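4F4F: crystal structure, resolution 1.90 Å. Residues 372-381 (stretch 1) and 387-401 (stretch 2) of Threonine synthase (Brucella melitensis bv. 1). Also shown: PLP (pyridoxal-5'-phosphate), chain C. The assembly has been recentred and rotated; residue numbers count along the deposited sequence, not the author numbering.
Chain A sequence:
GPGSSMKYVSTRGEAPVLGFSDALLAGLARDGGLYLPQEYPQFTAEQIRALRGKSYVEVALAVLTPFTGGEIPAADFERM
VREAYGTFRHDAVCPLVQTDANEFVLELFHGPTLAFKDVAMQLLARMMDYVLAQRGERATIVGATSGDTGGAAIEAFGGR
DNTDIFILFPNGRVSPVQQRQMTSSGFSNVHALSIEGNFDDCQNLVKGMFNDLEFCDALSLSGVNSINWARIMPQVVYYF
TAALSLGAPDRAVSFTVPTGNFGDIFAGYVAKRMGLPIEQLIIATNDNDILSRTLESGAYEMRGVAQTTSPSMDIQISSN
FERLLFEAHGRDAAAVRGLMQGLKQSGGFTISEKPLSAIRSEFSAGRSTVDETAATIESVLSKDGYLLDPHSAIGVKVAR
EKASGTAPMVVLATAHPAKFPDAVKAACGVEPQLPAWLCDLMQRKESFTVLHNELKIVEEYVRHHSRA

Stretch 1 372-381: ETAATIESVL
Stretch 2 387-401: LLDPHSAIGVKVARE

Two helices of threonine synthase cross almost at right angles: helix 372-381 and helix 390-401 have N-to-C directions 88° apart and axes 8.5 Å apart at closest approach, and the two stretches together bury 679 Å². Both helices have regular α backbones, and the second is preceded by an extended segment, L387 (phi/psi -103/118), L388 (-100/146) and D389 (-75/170). Nearest CA pairs set the register: L381 with L387 at 5.3 Å, I377 with L388 at 5.6 Å, T373 with I394 at 5.6 Å.

L387 (chi1 t, chi2 p) starts sideways, but its end swings in, placing CD1 4.2 Å from both L381 CD2 and I377 CG2; L381 adopts the same t, p rotamer. L388 (chi1 m, chi2 144°) points toward the first helix, its CD1 3.7 Å from V380 CB. Water 2 links the backbones, donating to I377 O (2.8 Å) and accepting from L388 N (2.8 Å). L388 O lies 3.6 Å from I377 CG1 and has no polar partner.

D389 turns away (chi1 109°) to cap its own helix: OD2 accepts from S392 N at 2.9 Å and from S392 OG at 2.7 Å, while OD1 accepts a weak bond from H391 N at 3.2 Å and a straighter one from H391 ND1 at 2.8 Å. P390 opens the helix, where its lack of an N-H costs no helical bond; its O is 3.3 Å from T373 CG2, and its CD is 4.5 Å from I377 CD1. H391 (chi1 m, chi2 82°) also points away, with PLP C2A over one ring face and CD2 3.7 Å from PLP N1.

A393 points into the crossing, and its small methyl fits close packing: CB is 3.5 Å from I377 CG1 (I377 m, t) and 4.0 Å from T373 CG2. I394 (m, t) lies sideways, its CG1 3.2 Å from T373 OG1. At G395 a CB would point away from the first helix and be crowded by S392 O. V396 (t) sets CG1 4.0 Å from T376 CG2 and 4.3 Å from V380 CG2 (V380 t). T376 (m) suits this buried site because its OG1 donates to E372 O at 2.8 Å.

K397 (t, m, t, t) packs CB 3.5 Å from T376 OG1 and carries its amine to the margin. There NZ forms a salt bridge with E372 OE1 (3.3 Å, a weak hydrogen bond) and another with E401 OE1 (3.1 Å). Water 1 accepts from K397 NZ at 2.8 Å and donates to E372 OE2 at 2.5 Å. R400, extended from chi1 m, brings NH1 to 3.9 Å from V380 CG2, obliquely to the guanidinium.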

ATOM      1  N   GLU A 372     -18.853  12.471  -9.294  1.00 22.39           N
ATOM      2  CA  GLU A 372     -17.936  13.523  -8.844  1.00 21.70           C
ATOM      3  C   GLU A 372     -16.527  13.210  -9.296  1.00 20.44           C
ATOM      4  O   GLU A 372     -15.809  14.083  -9.746  1.00 20.04           O
ATOM      5  CB  GLU A 372     -17.969  13.655  -7.327  1.00 21.87           C
ATOM      6  CG  GLU A 372     -19.231  14.325  -6.822  1.00 22.85           C
ATOM      7  CD  GLU A 372     -19.480  14.135  -5.342  1.00 23.32           C
ATOM      8  OE1 GLU A 372     -18.757  13.396  -4.667  1.00 22.85           O
ATOM      9  OE2 GLU A 372     -20.472  14.702  -4.841  1.00 25.02           O
ATOM     10  N   THR A 373     -16.142  11.946  -9.180  1.00 19.64           N
ATOM     11  CA  THR A 373     -14.818  11.498  -9.629  1.00 18.61           C
ATOM     12  C   THR A 373     -14.663  11.701 -11.149  1.00 18.54           C
ATOM     13  O   THR A 373     -13.638  12.226 -11.605  1.00 18.00           O
ATOM     14  CB  THR A 373     -14.585  10.028  -9.255  1.00 18.42           C
ATOM     15  OG1 THR A 373     -14.756   9.835  -7.830  1.00 18.29           O
ATOM     16  CG2 THR A 373     -13.216   9.567  -9.659  1.00 17.77           C
ATOM     17  N   ALA A 374     -15.667  11.301 -11.940  1.00 19.05           N
ATOM     18  CA  ALA A 374     -15.621  11.534 -13.391  1.00 19.19           C
ATOM     19  C   ALA A 374     -15.485  13.032 -13.734  1.00 19.17           C
ATOM     20  O   ALA A 374     -14.739  13.417 -14.638  1.00 18.75           O
ATOM     21  CB  ALA A 374     -16.834  10.930 -14.079  1.00 19.89           C
ATOM     22  N   ALA A 375     -16.255  13.859 -13.023  1.00 19.41           N
ATOM     23  CA  ALA A 375     -16.283  15.293 -13.270  1.00 19.56           C
ATOM     24  C   ALA A 375     -14.876  15.879 -13.017  1.00 18.68           C
ATOM     25  O   ALA A 375     -14.424  16.722 -13.771  1.00 18.87           O
ATOM     26  CB  ALA A 375     -17.348  15.969 -12.390  1.00 19.85           C
ATOM     27  N   THR A 376     -14.216  15.411 -11.957  1.00 18.09           N
ATOM     28  CA  THR A 376     -12.847  15.810 -11.632  1.00 17.53           C
ATOM     29  C   THR A 376     -11.860  15.396 -12.715  1.00 17.35           C
ATOM     30  O   THR A 376     -11.037  16.215 -13.158  1.00 16.93           O
ATOM     31  CB  THR A 376     -12.432  15.233 -10.283  1.00 17.10           C
ATOM     32  OG1 THR A 376     -13.448  15.554  -9.312  1.00 17.55           O
ATOM     33  CG2 THR A 376     -11.074  15.783  -9.833  1.00 16.15           C
ATOM     34  N   ILE A 377     -11.955  14.171 -13.218  1.00 17.67           N
ATOM     35  CA  ILE A 377     -11.059  13.777 -14.347  1.00 17.87           C
ATOM     36  C   ILE A 377     -11.244  14.735 -15.526  1.00 19.04           C
ATOM     37  O   ILE A 377     -10.289  15.252 -16.084  1.00 18.60           O
ATOM     38  CB  ILE A 377     -11.259  12.311 -14.829  1.00 17.95           C
ATOM     39  CG1 ILE A 377     -10.925  11.297 -13.709  1.00 17.20           C
ATOM     40  CG2 ILE A 377     -10.412  12.055 -16.077  1.00 17.86           C
ATOM     41  CD1 ILE A 377     -11.352   9.871 -14.004  1.00 17.78           C
ATOM     42  N   GLU A 378     -12.490  14.989 -15.893  1.00 20.99           N
ATOM     43  CA  GLU A 378     -12.764  15.823 -17.048  1.00 22.52           C
ATOM     44  C   GLU A 378     -12.299  17.271 -16.845  1.00 22.03           C
ATOM     45  O   GLU A 378     -11.680  17.819 -17.741  1.00 21.61           O
ATOM     46  CB  GLU A 378     -14.241  15.744 -17.424  1.00 24.73           C
ATOM     47  CG  GLU A 378     -14.528  16.245 -18.828  1.00 27.25           C
ATOM     48  CD  GLU A 378     -14.662  17.744 -18.897  1.00 29.45           C
ATOM     49  OE1 GLU A 378     -14.891  18.381 -17.841  1.00 31.71           O
ATOM     50  OE2 GLU A 378     -14.565  18.294 -20.010  1.00 33.48           O
ATOM     51  N   SER A 379     -12.541  17.868 -15.668  1.00 21.81           N
ATOM     52  CA  SER A 379     -12.123  19.259 -15.438  1.00 21.82           C
ATOM     53  C   SER A 379     -10.614  19.417 -15.390  1.00 20.37           C
ATOM     54  O   SER A 379     -10.105  20.347 -15.974  1.00 20.23           O
ATOM     55  CB  SER A 379     -12.733  19.931 -14.184  1.00 22.24           C
ATOM     56  OG  SER A 379     -12.275  19.336 -13.015  1.00 22.89           O
ATOM     57  N   VAL A 380      -9.915  18.535 -14.687  1.00 19.21           N
ATOM     58  CA  VAL A 380      -8.444  18.607 -14.641  1.00 18.51           C
ATOM     59  C   VAL A 380      -7.810  18.414 -16.042  1.00 18.65           C
ATOM     60  O   VAL A 380      -6.856  19.117 -16.398  1.00 18.10           O
ATOM     61  CB  VAL A 380      -7.839  17.667 -13.590  1.00 17.54           C
ATOM     62  CG1 VAL A 380      -6.325  17.758 -13.597  1.00 16.93           C
ATOM     63  CG2 VAL A 380      -8.351  18.030 -12.198  1.00 17.22           C
ATOM     64  N   LEU A 381      -8.354  17.511 -16.857  1.00 19.06           N
ATOM     65  CA  LEU A 381      -7.877  17.396 -18.252  1.00 19.54           C
ATOM     66  C   LEU A 381      -8.126  18.695 -18.997  1.00 20.20           C
ATOM     67  O   LEU A 381      -7.234  19.227 -19.663  1.00 20.12           O
ATOM     68  CB  LEU A 381      -8.547  16.248 -18.995  1.00 19.83           C
ATOM     69  CG  LEU A 381      -7.993  15.982 -20.394  1.00 20.13           C
ATOM     70  CD1 LEU A 381      -6.515  15.623 -20.410  1.00 19.44           C
ATOM     71  CD2 LEU A 381      -8.801  14.878 -21.017  1.00 20.44           C
ATOM     72  N   LEU A 387      -4.120  14.216 -17.135  1.00 16.87           N
ATOM     73  CA  LEU A 387      -5.046  13.105 -17.125  1.00 16.89           C
ATOM     74  C   LEU A 387      -4.891  12.281 -15.836  1.00 16.33           C
ATOM     75  O   LEU A 387      -3.843  11.694 -15.601  1.00 16.26           O
ATOM     76  CB  LEU A 387      -4.783  12.206 -18.322  1.00 17.32           C
ATOM     77  CG  LEU A 387      -5.817  11.102 -18.507  1.00 17.70           C
ATOM     78  CD1 LEU A 387      -7.228  11.651 -18.780  1.00 18.20           C
ATOM     79  CD2 LEU A 387      -5.335  10.198 -19.638  1.00 18.19           C
ATOM     80  N   LEU A 388      -5.953  12.227 -15.031  1.00 16.07           N
ATOM     81  CA  LEU A 388      -6.003  11.420 -13.810  1.00 15.42           C
ATOM     82  C   LEU A 388      -6.748  10.088 -14.006  1.00 15.60           C
ATOM     83  O   LEU A 388      -7.764  10.005 -14.705  1.00 16.09           O
ATOM     84  CB  LEU A 388      -6.746  12.187 -12.706  1.00 15.25           C
ATOM     85  CG  LEU A 388      -6.113  13.469 -12.176  1.00 14.87           C
ATOM     86  CD1 LEU A 388      -7.169  14.515 -11.832  1.00 15.03           C
ATOM     87  CD2 LEU A 388      -5.190  13.149 -10.986  1.00 14.23           C
ATOM     88  N   ASP A 389      -6.269   9.071 -13.300  1.00 15.20           N
ATOM     89  CA  ASP A 389      -7.042   7.861 -13.086  1.00 15.46           C
ATOM     90  C   ASP A 389      -8.137   8.186 -12.029  1.00 15.39           C
ATOM     91  O   ASP A 389      -8.107   9.248 -11.369  1.00 14.98           O
ATOM     92  CB  ASP A 389      -6.124   6.681 -12.673  1.00 15.14           C
ATOM     93  CG  ASP A 389      -6.287   6.287 -11.223  1.00 14.79           C
ATOM     94  OD1 ASP A 389      -6.917   5.254 -10.960  1.00 14.84           O
ATOM     95  OD2 ASP A 389      -5.796   7.026 -10.347  1.00 14.34           O
ATOM     96  N   PRO A 390      -9.092   7.276 -11.833  1.00 15.85           N
ATOM     97  CA  PRO A 390     -10.191   7.566 -10.884  1.00 15.98           C
ATOM     98  C   PRO A 390      -9.785   7.647  -9.403  1.00 15.54           C
ATOM     99  O   PRO A 390     -10.240   8.540  -8.711  1.00 15.34           O
ATOM    100  CB  PRO A 390     -11.183   6.425 -11.113  1.00 16.61           C
ATOM    101  CG  PRO A 390     -10.519   5.448 -12.014  1.00 16.84           C
ATOM    102  CD  PRO A 390      -9.356   6.090 -12.664  1.00 16.49           C
ATOM    103  N   HIS A 391      -8.907   6.760  -8.943  1.00 15.50           N
ATOM    104  CA  HIS A 391      -8.449   6.808  -7.565  1.00 15.17           C
ATOM    105  C   HIS A 391      -7.780   8.161  -7.298  1.00 14.65           C
ATOM    106  O   HIS A 391      -8.064   8.836  -6.299  1.00 14.72           O
ATOM    107  CB  HIS A 391      -7.462   5.672  -7.253  1.00 15.21           C
ATOM    108  CG  HIS A 391      -7.959   4.283  -7.583  1.00 16.16           C
ATOM    109  ND1 HIS A 391      -7.905   3.757  -8.830  1.00 16.60           N
ATOM    110  CD2 HIS A 391      -8.498   3.297  -6.769  1.00 16.80           C
ATOM    111  CE1 HIS A 391      -8.378   2.505  -8.803  1.00 17.34           C
ATOM    112  NE2 HIS A 391      -8.756   2.229  -7.540  1.00 17.42           N
ATOM    113  N   SER A 392      -6.894   8.566  -8.195  1.00 14.34           N
ATOM    114  CA  SER A 392      -6.181   9.829  -8.050  1.00 14.12           C
ATOM    115  C   SER A 392      -7.104  11.035  -8.145  1.00 14.32           C
ATOM    116  O   SER A 392      -6.943  12.010  -7.414  1.00 13.94           O
ATOM    117  CB  SER A 392      -5.099   9.939  -9.113  1.00 14.23           C
ATOM    118  OG  SER A 392      -4.253   8.792  -9.099  1.00 14.23           O
ATOM    119  N   ALA A 393      -8.110  10.942  -9.005  1.00 14.62           N
ATOM    120  CA  ALA A 393      -9.089  12.005  -9.114  1.00 14.95           C
ATOM    121  C   ALA A 393      -9.895  12.161  -7.828  1.00 15.00           C
ATOM    122  O   ALA A 393     -10.263  13.276  -7.468  1.00 15.02           O
ATOM    123  CB  ALA A 393      -9.999  11.779 -10.316  1.00 15.42           C
ATOM    124  N   ILE A 394     -10.203  11.049  -7.151  1.00 15.00           N
ATOM    125  CA  ILE A 394     -10.799  11.114  -5.816  1.00 14.95           C
ATOM    126  C   ILE A 394      -9.958  11.974  -4.903  1.00 14.40           C
ATOM    127  O   ILE A 394     -10.467  12.887  -4.261  1.00 14.38           O
ATOM    128  CB  ILE A 394     -11.079   9.709  -5.223  1.00 15.04           C
ATOM    129  CG1 ILE A 394     -12.206   9.067  -6.055  1.00 15.81           C
ATOM    130  CG2 ILE A 394     -11.488   9.802  -3.740  1.00 15.14           C
ATOM    131  CD1 ILE A 394     -12.585   7.621  -5.730  1.00 16.27           C
ATOM    132  N   GLY A 395      -8.666  11.696  -4.844  1.00 13.87           N
ATOM    133  CA  GLY A 395      -7.748  12.552  -4.122  1.00 13.52           C
ATOM    134  C   GLY A 395      -7.846  14.032  -4.436  1.00 13.71           C
ATOM    135  O   GLY A 395      -7.862  14.865  -3.518  1.00 13.91           O
ATOM    136  N   VAL A 396      -7.882  14.386  -5.714  1.00 14.01           N
ATOM    137  CA  VAL A 396      -7.957  15.812  -6.109  1.00 14.21           C
ATOM    138  C   VAL A 396      -9.291  16.423  -5.678  1.00 14.85           C
ATOM    139  O   VAL A 396      -9.330  17.472  -5.052  1.00 14.86           O
ATOM    140  CB  VAL A 396      -7.712  16.028  -7.619  1.00 14.49           C
ATOM    141  CG1 VAL A 396      -7.919  17.484  -7.999  1.00 14.83           C
ATOM    142  CG2 VAL A 396      -6.309  15.570  -8.025  1.00 14.01           C
ATOM    143  N   LYS A 397     -10.391  15.746  -5.959  1.00 15.38           N
ATOM    144  CA  LYS A 397     -11.700  16.243  -5.536  1.00 16.20           C
ATOM    145  C   LYS A 397     -11.735  16.562  -4.018  1.00 16.12           C
ATOM    146  O   LYS A 397     -12.154  17.661  -3.583  1.00 16.27           O
ATOM    147  CB  LYS A 397     -12.787  15.217  -5.889  1.00 16.67           C
ATOM    148  CG  LYS A 397     -14.203  15.683  -5.624  1.00 17.67           C
ATOM    149  CD  LYS A 397     -14.726  15.441  -4.227  1.00 17.86           C
ATOM    150  CE  LYS A 397     -16.241  15.652  -4.191  1.00 19.02           C
ATOM    151  NZ  LYS A 397     -16.826  15.347  -2.859  1.00 19.44           N
ATOM    152  N   VAL A 398     -11.330  15.587  -3.217  1.00 15.71           N
ATOM    153  CA  VAL A 398     -11.417  15.721  -1.759  1.00 15.72           C
ATOM    154  C   VAL A 398     -10.410  16.766  -1.247  1.00 15.79           C
ATOM    155  O   VAL A 398     -10.710  17.540  -0.327  1.00 15.90           O
ATOM    156  CB  VAL A 398     -11.211  14.347  -1.070  1.00 15.26           C
ATOM    157  CG1 VAL A 398     -11.071  14.476   0.454  1.00 14.93           C
ATOM    158  CG2 VAL A 398     -12.328  13.378  -1.438  1.00 15.44           C
ATOM    159  N   ALA A 399      -9.198  16.768  -1.821  1.00 15.97           N
ATOM    160  CA  ALA A 399      -8.176  17.770  -1.475  1.00 16.00           C
ATOM    161  C   ALA A 399      -8.771  19.167  -1.640  1.00 17.38           C
ATOM    162  O   ALA A 399      -8.626  19.993  -0.771  1.00 17.71           O
ATOM    163  CB  ALA A 399      -6.951  17.628  -2.352  1.00 15.67           C
ATOM    164  N   ARG A 400      -9.466  19.421  -2.745  1.00 18.67           N
ATOM    165  CA  ARG A 400      -9.997  20.758  -3.014  1.00 19.83           C
ATOM    166  C   ARG A 400     -11.167  21.117  -2.103  1.00 21.22           C
ATOM    167  O   ARG A 400     -11.347  22.266  -1.771  1.00 22.16           O
ATOM    168  CB  ARG A 400     -10.388  20.899  -4.490  1.00 20.23           C
ATOM    169  CG  ARG A 400      -9.183  20.786  -5.403  1.00 19.42           C
ATOM    170  CD  ARG A 400      -9.547  20.733  -6.874  1.00 19.80           C
ATOM    171  NE  ARG A 400      -8.357  20.789  -7.715  1.00 19.15           N
ATOM    172  CZ  ARG A 400      -8.348  20.874  -9.049  1.00 19.73           C
ATOM    173  NH1 ARG A 400      -9.465  20.871  -9.747  1.00 20.05           N
ATOM    174  NH2 ARG A 400      -7.204  20.953  -9.707  1.00 19.53           N
ATOM    175  N   GLU A 401     -11.950  20.126  -1.705  1.00 21.71           N
ATOM    176  CA  GLU A 401     -13.050  20.333  -0.779  1.00 23.50           C
ATOM    177  C   GLU A 401     -12.580  20.549   0.654  1.00 23.55           C
ATOM    178  O   GLU A 401     -13.127  21.368   1.370  1.00 21.96           O
ATOM    179  CB  GLU A 401     -13.967  19.102  -0.812  1.00 25.08           C
ATOM    180  CG  GLU A 401     -15.308  19.277  -0.094  1.00 27.06           C
ATOM    181  CD  GLU A 401     -16.141  18.005  -0.112  1.00 28.43           C
ATOM    182  OE1 GLU A 401     -15.639  16.946  -0.526  1.00 29.07           O
ATOM    183  OE2 GLU A 401     -17.319  18.064   0.280  1.00 31.44           O
TER
HETATM  184  N1  PLP C 501      -5.329   3.754  -4.914  1.00 27.62           N
HETATM  185  C2  PLP C 501      -4.819   2.697  -5.655  1.00 28.25           C
HETATM  186  C2A PLP C 501      -4.561   2.758  -7.144  1.00 25.07           C
HETATM  187  C3  PLP C 501      -4.472   1.424  -4.959  1.00 28.17           C
HETATM  188  O3  PLP C 501      -3.955   0.374  -5.692  1.00 27.53           O
HETATM  189  C4  PLP C 501      -4.733   1.363  -3.475  1.00 28.03           C
HETATM  190  C4A PLP C 501      -4.423   0.154  -2.653  1.00 29.41           C
HETATM  191  C5  PLP C 501      -5.273   2.559  -2.781  1.00 29.49           C
HETATM  192  C6  PLP C 501      -5.530   3.709  -3.566  1.00 28.80           C
HETATM  193  C5A PLP C 501      -5.487   2.513  -1.254  1.00 30.33           C
HETATM  194  O4P PLP C 501      -4.236   2.340  -0.466  1.00 32.53           O
HETATM  195  P   PLP C 501      -4.146   2.034   1.148  1.00 30.14           P
HETATM  196  O1P PLP C 501      -5.025   3.087   1.806  1.00 31.48           O
HETATM  197  O2P PLP C 501      -4.683   0.622   1.274  1.00 29.36           O
HETATM  198  O3P PLP C 501      -2.694   2.125   1.568  1.00 31.51           O
HETATM  199  O   HOH W   1     -19.429  16.235  -3.105  1.00 29.38           O
HETATM  200  O   HOH W   2      -7.686  14.364 -15.516  1.00 13.71           O